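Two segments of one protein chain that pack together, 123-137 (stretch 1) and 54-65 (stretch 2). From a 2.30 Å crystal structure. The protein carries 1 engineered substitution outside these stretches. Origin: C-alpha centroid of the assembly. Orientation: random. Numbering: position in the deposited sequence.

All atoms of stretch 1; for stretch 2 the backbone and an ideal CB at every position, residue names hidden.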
ATOM      1  N   ALA A 123      -8.277   5.937 -14.718  1.00 21.74           N
ATOM      2  CA  ALA A 123      -8.449   6.750 -13.518  1.00 20.22           C
ATOM      3  C   ALA A 123      -9.554   7.748 -13.786  1.00 18.83           C
ATOM      4  O   ALA A 123      -9.509   8.444 -14.782  1.00 24.15           O
ATOM      5  CB  ALA A 123      -7.164   7.461 -13.145  1.00 25.70           C
ATOM      6  N   PHE A 124     -10.570   7.818 -12.941  1.00 21.28           N
ATOM      7  CA  PHE A 124     -11.618   8.780 -13.249  1.00 21.21           C
ATOM      8  C   PHE A 124     -12.107   9.520 -12.028  1.00 20.09           C
ATOM      9  O   PHE A 124     -12.051   9.005 -10.918  1.00 20.58           O
ATOM     10  CB  PHE A 124     -12.792   8.108 -13.983  1.00 21.69           C
ATOM     11  CG  PHE A 124     -13.668   7.248 -13.117  1.00 22.02           C
ATOM     12  CD1 PHE A 124     -13.377   5.907 -12.934  1.00 19.68           C
ATOM     13  CD2 PHE A 124     -14.815   7.765 -12.532  1.00 21.34           C
ATOM     14  CE1 PHE A 124     -14.187   5.112 -12.161  1.00 15.43           C
ATOM     15  CE2 PHE A 124     -15.628   6.970 -11.751  1.00 17.85           C
ATOM     16  CZ  PHE A 124     -15.310   5.641 -11.565  1.00 16.62           C
ATOM     17  N   ARG A 125     -12.545  10.756 -12.232  1.00 20.35           N
ATOM     18  CA  ARG A 125     -13.022  11.548 -11.105  1.00 21.15           C
ATOM     19  C   ARG A 125     -14.127  12.495 -11.523  1.00 24.07           C
ATOM     20  O   ARG A 125     -14.358  12.715 -12.713  1.00 24.72           O
ATOM     21  CB  ARG A 125     -11.874  12.334 -10.463  1.00 22.25           C
ATOM     22  CG  ARG A 125     -11.320  13.459 -11.320  1.00 27.43           C
ATOM     23  CD  ARG A 125     -10.492  14.429 -10.486  1.00 21.51           C
ATOM     24  NE  ARG A 125      -9.797  15.391 -11.334  1.00 25.50           N
ATOM     25  CZ  ARG A 125      -8.840  16.214 -10.917  1.00 27.34           C
ATOM     26  NH1 ARG A 125      -8.438  16.198  -9.650  1.00 20.69           N
ATOM     27  NH2 ARG A 125      -8.275  17.049 -11.776  1.00 19.65           N
ATOM     28  N   TYR A 126     -14.839  13.024 -10.536  1.00 21.76           N
ATOM     29  CA  TYR A 126     -15.874  14.010 -10.795  1.00 26.26           C
ATOM     30  C   TYR A 126     -15.351  15.418 -10.531  1.00 26.97           C
ATOM     31  O   TYR A 126     -14.515  15.618  -9.650  1.00 26.43           O
ATOM     32  CB  TYR A 126     -17.101  13.750  -9.924  1.00 23.76           C
ATOM     33  CG  TYR A 126     -17.646  12.346  -9.997  1.00 28.86           C
ATOM     34  CD1 TYR A 126     -17.252  11.386  -9.076  1.00 23.43           C
ATOM     35  CD2 TYR A 126     -18.568  11.982 -10.975  1.00 23.89           C
ATOM     36  CE1 TYR A 126     -17.752  10.105  -9.120  1.00 24.89           C
ATOM     37  CE2 TYR A 126     -19.072  10.697 -11.031  1.00 23.28           C
ATOM     38  CZ  TYR A 126     -18.659   9.760 -10.098  1.00 25.66           C
ATOM     39  OH  TYR A 126     -19.153   8.476 -10.132  1.00 19.89           O
ATOM     40  N   THR A 127     -15.857  16.394 -11.275  1.00 27.16           N
ATOM     41  CA  THR A 127     -15.600  17.795 -10.960  1.00 24.12           C
ATOM     42  C   THR A 127     -16.925  18.511 -10.715  1.00 26.65           C
ATOM     43  O   THR A 127     -17.946  18.170 -11.318  1.00 28.85           O
ATOM     44  CB  THR A 127     -14.805  18.513 -12.076  1.00 24.64           C
ATOM     45  OG1 THR A 127     -15.490  18.398 -13.331  1.00 25.45           O
ATOM     46  CG2 THR A 127     -13.409  17.917 -12.210  1.00 25.04           C
ATOM     47  N   LEU A 128     -16.903  19.479  -9.804  1.00 18.77           N
ATOM     48  CA  LEU A 128     -18.065  20.312  -9.516  1.00 23.25           C
ATOM     49  C   LEU A 128     -17.680  21.783  -9.622  1.00 29.06           C
ATOM     50  O   LEU A 128     -16.791  22.247  -8.910  1.00 29.42           O
ATOM     51  CB  LEU A 128     -18.620  20.023  -8.120  1.00 29.43           C
ATOM     52  CG  LEU A 128     -19.257  18.667  -7.827  1.00 32.49           C
ATOM     53  CD1 LEU A 128     -19.225  18.416  -6.345  1.00 24.14           C
ATOM     54  CD2 LEU A 128     -20.696  18.657  -8.325  1.00 32.43           C
ATOM     55  N   PRO A 129     -18.347  22.520 -10.515  1.00 27.56           N
ATOM     56  CA  PRO A 129     -18.046  23.941 -10.705  1.00 31.52           C
ATOM     57  C   PRO A 129     -18.755  24.821  -9.678  1.00 34.17           C
ATOM     58  O   PRO A 129     -19.656  24.347  -8.982  1.00 29.76           O
ATOM     59  CB  PRO A 129     -18.579  24.216 -12.114  1.00 24.00           C
ATOM     60  CG  PRO A 129     -19.759  23.297 -12.220  1.00 32.07           C
ATOM     61  CD  PRO A 129     -19.389  22.046 -11.446  1.00 26.54           C
ATOM     62  N   HIS A 130     -18.348  26.083  -9.579  1.00 33.14           N
ATOM     63  CA  HIS A 130     -19.125  27.066  -8.833  1.00 34.93           C
ATOM     64  C   HIS A 130     -20.449  27.320  -9.554  1.00 36.18           C
ATOM     65  O   HIS A 130     -20.454  27.690 -10.726  1.00 45.56           O
ATOM     66  CB  HIS A 130     -18.355  28.378  -8.677  1.00 35.74           C
ATOM     67  CG  HIS A 130     -19.030  29.371  -7.783  1.00 38.25           C
ATOM     68  ND1 HIS A 130     -20.113  30.123  -8.187  1.00 46.63           N
ATOM     69  CD2 HIS A 130     -18.752  29.767  -6.518  1.00 38.24           C
ATOM     70  CE1 HIS A 130     -20.491  30.916  -7.201  1.00 40.79           C
ATOM     71  NE2 HIS A 130     -19.680  30.722  -6.176  1.00 41.93           N
ATOM     72  N   GLN A 131     -21.566  27.125  -8.857  1.00 34.26           N
ATOM     73  CA  GLN A 131     -22.882  27.258  -9.479  1.00 36.82           C
ATOM     74  C   GLN A 131     -23.986  27.440  -8.443  1.00 35.65           C
ATOM     75  O   GLN A 131     -23.833  27.043  -7.288  1.00 36.22           O
ATOM     76  CB  GLN A 131     -23.192  26.037 -10.344  1.00 35.44           C
ATOM     77  CG  GLN A 131     -23.493  24.772  -9.548  1.00 35.62           C
ATOM     78  CD  GLN A 131     -23.698  23.561 -10.439  1.00 37.27           C
ATOM     79  OE1 GLN A 131     -24.464  23.612 -11.406  1.00 39.15           O
ATOM     80  NE2 GLN A 131     -23.014  22.466 -10.120  1.00 26.53           N
ATOM     81  N   GLY A 132     -25.089  28.054  -8.858  1.00 31.47           N
ATOM     82  CA  GLY A 132     -26.218  28.297  -7.976  1.00 28.61           C
ATOM     83  C   GLY A 132     -25.910  29.215  -6.810  1.00 30.54           C
ATOM     84  O   GLY A 132     -26.606  29.197  -5.794  1.00 32.41           O
ATOM     85  N   GLY A 133     -24.863  30.020  -6.948  1.00 31.12           N
ATOM     86  CA  GLY A 133     -24.446  30.901  -5.874  1.00 34.78           C
ATOM     87  C   GLY A 133     -23.810  30.125  -4.733  1.00 34.07           C
ATOM     88  O   GLY A 133     -23.737  30.610  -3.606  1.00 29.73           O
ATOM     89  N   LYS A 134     -23.385  28.899  -5.022  1.00 30.42           N
ATOM     90  CA  LYS A 134     -22.791  28.030  -4.019  1.00 29.86           C
ATOM     91  C   LYS A 134     -21.268  28.049  -4.140  1.00 29.79           C
ATOM     92  O   LYS A 134     -20.737  27.949  -5.240  1.00 26.30           O
ATOM     93  CB  LYS A 134     -23.316  26.601  -4.161  1.00 30.16           C
ATOM     94  CG  LYS A 134     -24.828  26.505  -4.332  1.00 33.14           C
ATOM     95  CD  LYS A 134     -25.601  27.190  -3.213  1.00 27.66           C
ATOM     96  CE  LYS A 134     -25.383  26.512  -1.886  1.00 23.85           C
ATOM     97  NZ  LYS A 134     -26.343  27.030  -0.874  1.00 37.48           N
ATOM     98  N   ALA A 135     -20.565  28.177  -3.018  1.00 30.73           N
ATOM     99  CA  ALA A 135     -19.104  28.185  -3.052  1.00 27.68           C
ATOM    100  C   ALA A 135     -18.534  26.943  -2.367  1.00 27.39           C
ATOM    101  O   ALA A 135     -17.325  26.731  -2.344  1.00 21.01           O
ATOM    102  CB  ALA A 135     -18.562  29.451  -2.401  1.00 20.94           C
ATOM    103  N   SER A 136     -19.411  26.103  -1.834  1.00 23.35           N
ATOM    104  CA  SER A 136     -18.954  24.885  -1.185  1.00 26.74           C
ATOM    105  C   SER A 136     -20.001  23.796  -1.265  1.00 24.33           C
ATOM    106  O   SER A 136     -21.183  24.060  -1.464  1.00 24.43           O
ATOM    107  CB  SER A 136     -18.583  25.154   0.277  1.00 23.44           C
ATOM    108  OG  SER A 136     -19.678  25.686   1.006  1.00 26.72           O
ATOM    109  N   VAL A 137     -19.561  22.563  -1.061  1.00 24.85           N
ATOM    110  CA  VAL A 137     -20.432  21.425  -1.254  1.00 24.56           C
ATOM    111  C   VAL A 137     -20.159  20.340  -0.221  1.00 22.08           C
ATOM    112  O   VAL A 137     -19.033  20.175   0.256  1.00 21.33           O
ATOM    113  CB  VAL A 137     -20.264  20.844  -2.684  1.00 18.34           C
ATOM    114  CG1 VAL A 137     -18.858  20.315  -2.893  1.00 21.32           C
ATOM    115  CG2 VAL A 137     -21.257  19.754  -2.942  1.00 24.39           C
ATOM    116  N   UNK A  54     -22.340   1.863 -12.346  1.00 20.33           N
ATOM    117  CA  UNK A  54     -22.994   3.146 -12.076  1.00 21.16           C
ATOM    118  C   UNK A  54     -22.014   4.306 -11.875  1.00 24.89           C
ATOM    119  O   UNK A  54     -20.892   4.117 -11.396  1.00 19.99           O
ATOM    120  CB  UNK A  54     -23.879   3.014 -10.835  1.00 21.16           C
ATOM    121  N   UNK A  55     -22.447   5.494 -12.284  1.00 22.76           N
ATOM    122  CA  UNK A  55     -21.712   6.735 -12.063  1.00 20.98           C
ATOM    123  C   UNK A  55     -22.593   7.698 -11.290  1.00 18.96           C
ATOM    124  O   UNK A  55     -23.804   7.506 -11.200  1.00 17.59           O
ATOM    125  CB  UNK A  55     -21.259   7.355 -13.386  1.00 20.98           C
ATOM    126  N   UNK A  56     -21.999   8.739 -10.725  1.00 26.41           N
ATOM    127  CA  UNK A  56     -22.813   9.811 -10.191  1.00 21.35           C
ATOM    128  C   UNK A  56     -22.669  10.015  -8.708  1.00 23.51           C
ATOM    129  O   UNK A  56     -21.811   9.403  -8.066  1.00 24.28           O
ATOM    130  CB  UNK A  56     -24.285   9.549 -10.518  1.00 21.35           C
ATOM    131  N   UNK A  57     -23.485  10.913  -8.169  1.00 21.96           N
ATOM    132  CA  UNK A  57     -23.402  11.231  -6.753  1.00 25.66           C
ATOM    133  C   UNK A  57     -24.645  11.972  -6.285  1.00 26.36           C
ATOM    134  O   UNK A  57     -25.403  12.508  -7.082  1.00 26.49           O
ATOM    135  CB  UNK A  57     -22.151  12.064  -6.466  1.00 25.66           C
ATOM    136  N   UNK A  58     -24.836  11.976  -4.978  1.00 19.83           N
ATOM    137  CA  UNK A  58     -25.878  12.719  -4.299  1.00 29.50           C
ATOM    138  C   UNK A  58     -25.229  13.814  -3.452  1.00 30.51           C
ATOM    139  O   UNK A  58     -24.345  13.534  -2.617  1.00 26.69           O
ATOM    140  CB  UNK A  58     -26.740  11.793  -3.439  1.00 29.50           C
ATOM    141  N   UNK A  59     -25.698  15.046  -3.665  1.00 27.98           N
ATOM    142  CA  UNK A  59     -25.009  16.233  -3.187  1.00 27.43           C
ATOM    143  C   UNK A  59     -25.963  17.280  -2.575  1.00 31.06           C
ATOM    144  O   UNK A  59     -27.106  17.418  -3.017  1.00 33.48           O
ATOM    145  CB  UNK A  59     -24.224  16.860  -4.341  1.00 27.43           C
ATOM    146  N   UNK A  60     -25.481  18.053  -1.600  1.00 28.57           N
ATOM    147  CA  UNK A  60     -26.319  19.050  -0.935  1.00 27.53           C
ATOM    148  C   UNK A  60     -26.562  20.322  -1.751  1.00 26.64           C
ATOM    149  O   UNK A  60     -27.191  21.257  -1.267  1.00 30.45           O
ATOM    150  CB  UNK A  60     -25.679  19.432   0.401  1.00 27.53           C
ATOM    151  N   UNK A  61     -26.069  20.360  -2.981  1.00 24.29           N
ATOM    152  CA  UNK A  61     -26.460  21.420  -3.903  1.00 30.79           C
ATOM    153  C   UNK A  61     -27.221  20.830  -5.089  1.00 30.89           C
ATOM    154  O   UNK A  61     -27.661  21.566  -5.972  1.00 37.36           O
ATOM    155  CB  UNK A  61     -25.232  22.195  -4.386  1.00 30.79           C
ATOM    156  N   UNK A  62     -27.369  19.505  -5.113  1.00 31.20           N
ATOM    157  CA  UNK A  62     -28.066  18.862  -6.215  1.00 30.66           C
ATOM    158  C   UNK A  62     -27.830  17.370  -6.340  1.00 29.11           C
ATOM    159  O   UNK A  62     -26.889  16.814  -5.772  1.00 27.76           O
ATOM    160  CB  UNK A  62     -27.660  19.536  -7.527  1.00 30.66           C
ATOM    161  N   UNK A  63     -28.711  16.695  -7.064  1.00 28.51           N
ATOM    162  CA  UNK A  63     -28.528  15.266  -7.243  1.00 30.04           C
ATOM    163  C   UNK A  63     -28.108  14.917  -8.666  1.00 22.85           C
ATOM    164  O   UNK A  63     -28.692  15.387  -9.641  1.00 27.10           O
ATOM    165  CB  UNK A  63     -29.817  14.525  -6.883  1.00 30.04           C
ATOM    166  N   UNK A  64     -27.069  14.098  -8.757  1.00 24.14           N
ATOM    167  CA  UNK A  64     -26.480  13.666 -10.011  1.00 21.54           C
ATOM    168  C   UNK A  64     -26.468  12.134 -10.034  1.00 22.47           C
ATOM    169  O   UNK A  64     -25.448  11.493 -10.285  1.00 28.06           O
ATOM    170  CB  UNK A  64     -25.071  14.237 -10.184  1.00 21.54           C
ATOM    171  N   UNK A  65     -27.631  11.562  -9.759  1.00 23.52           N
ATOM    172  CA  UNK A  65     -27.793  10.125  -9.587  1.00 30.76           C
ATOM    173  C   UNK A  65     -28.609   9.513 -10.721  1.00 36.15           C
ATOM    174  O   UNK A  65     -28.337   8.395 -11.175  1.00 37.66           O
ATOM    175  CB  UNK A  65     -28.459   9.827  -8.242  1.00 30.76           C
TER

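Stretch 1 offers stretch 2 a row of side chains from one strand, Phe124, Tyr126 and Leu128, then a turn carrying Gln131 and Lys134, and finally Val137. Stretch 2 folds back on itself as a short hairpin in front of them.

Position 54 points its CA-to-CB bond sideways and has nothing of stretch 1 within reach, so this contact sets almost no rule there; the residue is Pro54.

At position 55 the bond is again sideways, but the ideal CB lies 4.0 Å from Tyr126 OH and the ring of Phe124 is not far beyond. A flexible apolar chain that could bend back would suit, such as leucine, methionine or isoleucine. It is Leu55, whose chi1 m, chi2 t rotamer brings CD2 to 3.7 Å from Phe124 CE2 and 3.8 Å from Tyr126 OH.

Position 56 is decided by its backbone. With phi 118° and psi -175°, a CB would be jammed against the preceding carbonyl and would lie 2.3 Å from the carbonyl O of position 64, so glycine is the natural reading, and Gly56 is found. What it gives stretch 1 is its amide: Gly56 N donates to Tyr126 OH at 2.9 Å with an angle of 162°, the one hydrogen bond between the stretches.

The bond at 57 points toward stretch 1, yet its ideal CB is still 5.5 Å from Tyr126 CE1. That gap asks for a long apolar chain; leucine or methionine could serve. Met57 extends through chi2 t and turns at chi3 p, placing CE 3.5 Å from Tyr126 CD1 and SD 4.3 Å from Leu128 CD1. The sulfur sits 5.5 Å from the centroid of the Tyr126 ring, obliquely.

Position 58 is out of reach and free to be polar: Asn58.

At 59 the CB faces Val137 CG2 at 4.4 Å, leaving room for a small branched residue, valine or threonine. Thr59 sets its CG2 3.4 Å from Val137 CG2, while its OG1 is buried by the contact without a partner.

Position 60 lies within a type I turn from 59 to 62, with its CB sideways. Small polar residues suit such turns, and Asn60 brings OD1 to 3.4 Å from Val137 CG2.

Position 61 points toward stretch 1, with Lys134 CG at 4.3 Å and Val137 CG2 at 4.9 Å from the ideal CB. A branched or long aliphatic chain fits. Ile61 has the largest covered area in stretch 2: its CG2 is 3.9 Å from both Lys134 CG and Ser136 O, and its CD1 is 3.8 Å from Gln131 NE2.

Position 62 closes the turn with phi 163° and psi 162°, angles that call for glycine: Gly62.

Position 63 is out of reach and tolerant: Asp63.

Position 64 points toward stretch 1 across a wide space, so a large apolar or aromatic group is favoured. Phe64 brings CE2 to 4.0 Å from Leu128 CD2.

Position 65 is out of reach; Thr65 OG1 makes a weak 3.4 Å hydrogen bond to Met57 O.

Stretch 2 (54-65) PLGMNTNIGDFT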
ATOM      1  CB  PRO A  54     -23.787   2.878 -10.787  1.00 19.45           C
ATOM      2  CG  PRO A  54     -23.828   1.393 -10.644  1.00 19.29           C
ATOM      3  CD  PRO A  54     -22.583   0.885 -11.279  1.00 19.81           C
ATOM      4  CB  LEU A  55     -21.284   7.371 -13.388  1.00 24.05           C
ATOM      5  CG  LEU A  55     -20.197   6.705 -14.228  1.00 25.41           C
ATOM      6  CD1 LEU A  55     -20.159   7.326 -15.613  1.00 19.63           C
ATOM      7  CD2 LEU A  55     -18.853   6.861 -13.542  1.00 18.73           C
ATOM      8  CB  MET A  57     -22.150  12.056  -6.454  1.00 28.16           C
ATOM      9  CG  MET A  57     -22.126  13.413  -7.125  1.00 24.40           C
ATOM     10  SD  MET A  57     -20.732  14.384  -6.542  1.00 31.06           S
ATOM     11  CE  MET A  57     -19.399  13.311  -7.046  1.00 17.09           C
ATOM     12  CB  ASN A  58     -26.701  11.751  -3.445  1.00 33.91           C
ATOM     13  CG  ASN A  58     -27.859  12.412  -2.735  1.00 41.64           C
ATOM     14  OD1 ASN A  58     -28.351  13.443  -3.161  1.00 35.68           O
ATOM     15  ND2 ASN A  58     -28.303  11.803  -1.633  1.00 54.80           N
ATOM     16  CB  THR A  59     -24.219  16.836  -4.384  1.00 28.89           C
ATOM     17  OG1 THR A  59     -22.956  16.170  -4.535  1.00 29.61           O
ATOM     18  CG2 THR A  59     -24.014  18.294  -4.238  1.00 23.24           C
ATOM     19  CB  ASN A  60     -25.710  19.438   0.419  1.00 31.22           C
ATOM     20  CG  ASN A  60     -24.470  20.320   0.284  1.00 26.19           C
ATOM     21  OD1 ASN A  60     -23.829  20.365  -0.764  1.00 29.09           O
ATOM     22  ND2 ASN A  60     -24.132  21.025   1.356  1.00 27.24           N
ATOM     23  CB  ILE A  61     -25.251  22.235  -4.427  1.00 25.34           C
ATOM     24  CG1 ILE A  61     -24.442  21.425  -5.438  1.00 27.67           C
ATOM     25  CG2 ILE A  61     -24.391  22.744  -3.277  1.00 29.08           C
ATOM     26  CD1 ILE A  61     -23.573  22.264  -6.350  1.00 33.27           C
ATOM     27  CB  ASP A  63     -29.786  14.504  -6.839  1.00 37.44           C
ATOM     28  CG  ASP A  63     -30.006  14.516  -5.335  1.00 48.09           C
ATOM     29  OD1 ASP A  63     -29.257  15.229  -4.628  1.00 45.72           O
ATOM     30  OD2 ASP A  63     -30.893  13.777  -4.857  1.00 62.06           O
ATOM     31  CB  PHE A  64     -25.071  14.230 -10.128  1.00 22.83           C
ATOM     32  CG  PHE A  64     -25.015  15.726  -9.996  1.00 25.91           C
ATOM     33  CD1 PHE A  64     -25.393  16.551 -11.039  1.00 23.80           C
ATOM     34  CD2 PHE A  64     -24.611  16.305  -8.803  1.00 29.06           C
ATOM     35  CE1 PHE A  64     -25.355  17.924 -10.897  1.00 26.63           C
ATOM     36  CE2 PHE A  64     -24.567  17.677  -8.656  1.00 29.80           C
ATOM     37  CZ  PHE A  64     -24.937  18.489  -9.697  1.00 23.75           C
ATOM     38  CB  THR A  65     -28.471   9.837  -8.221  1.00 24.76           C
ATOM     39  OG1 THR A  65     -27.484   9.876  -7.182  1.00 31.42           O
ATOM     40  CG2 THR A  65     -29.146   8.487  -8.202  1.00 43.16           C
TER
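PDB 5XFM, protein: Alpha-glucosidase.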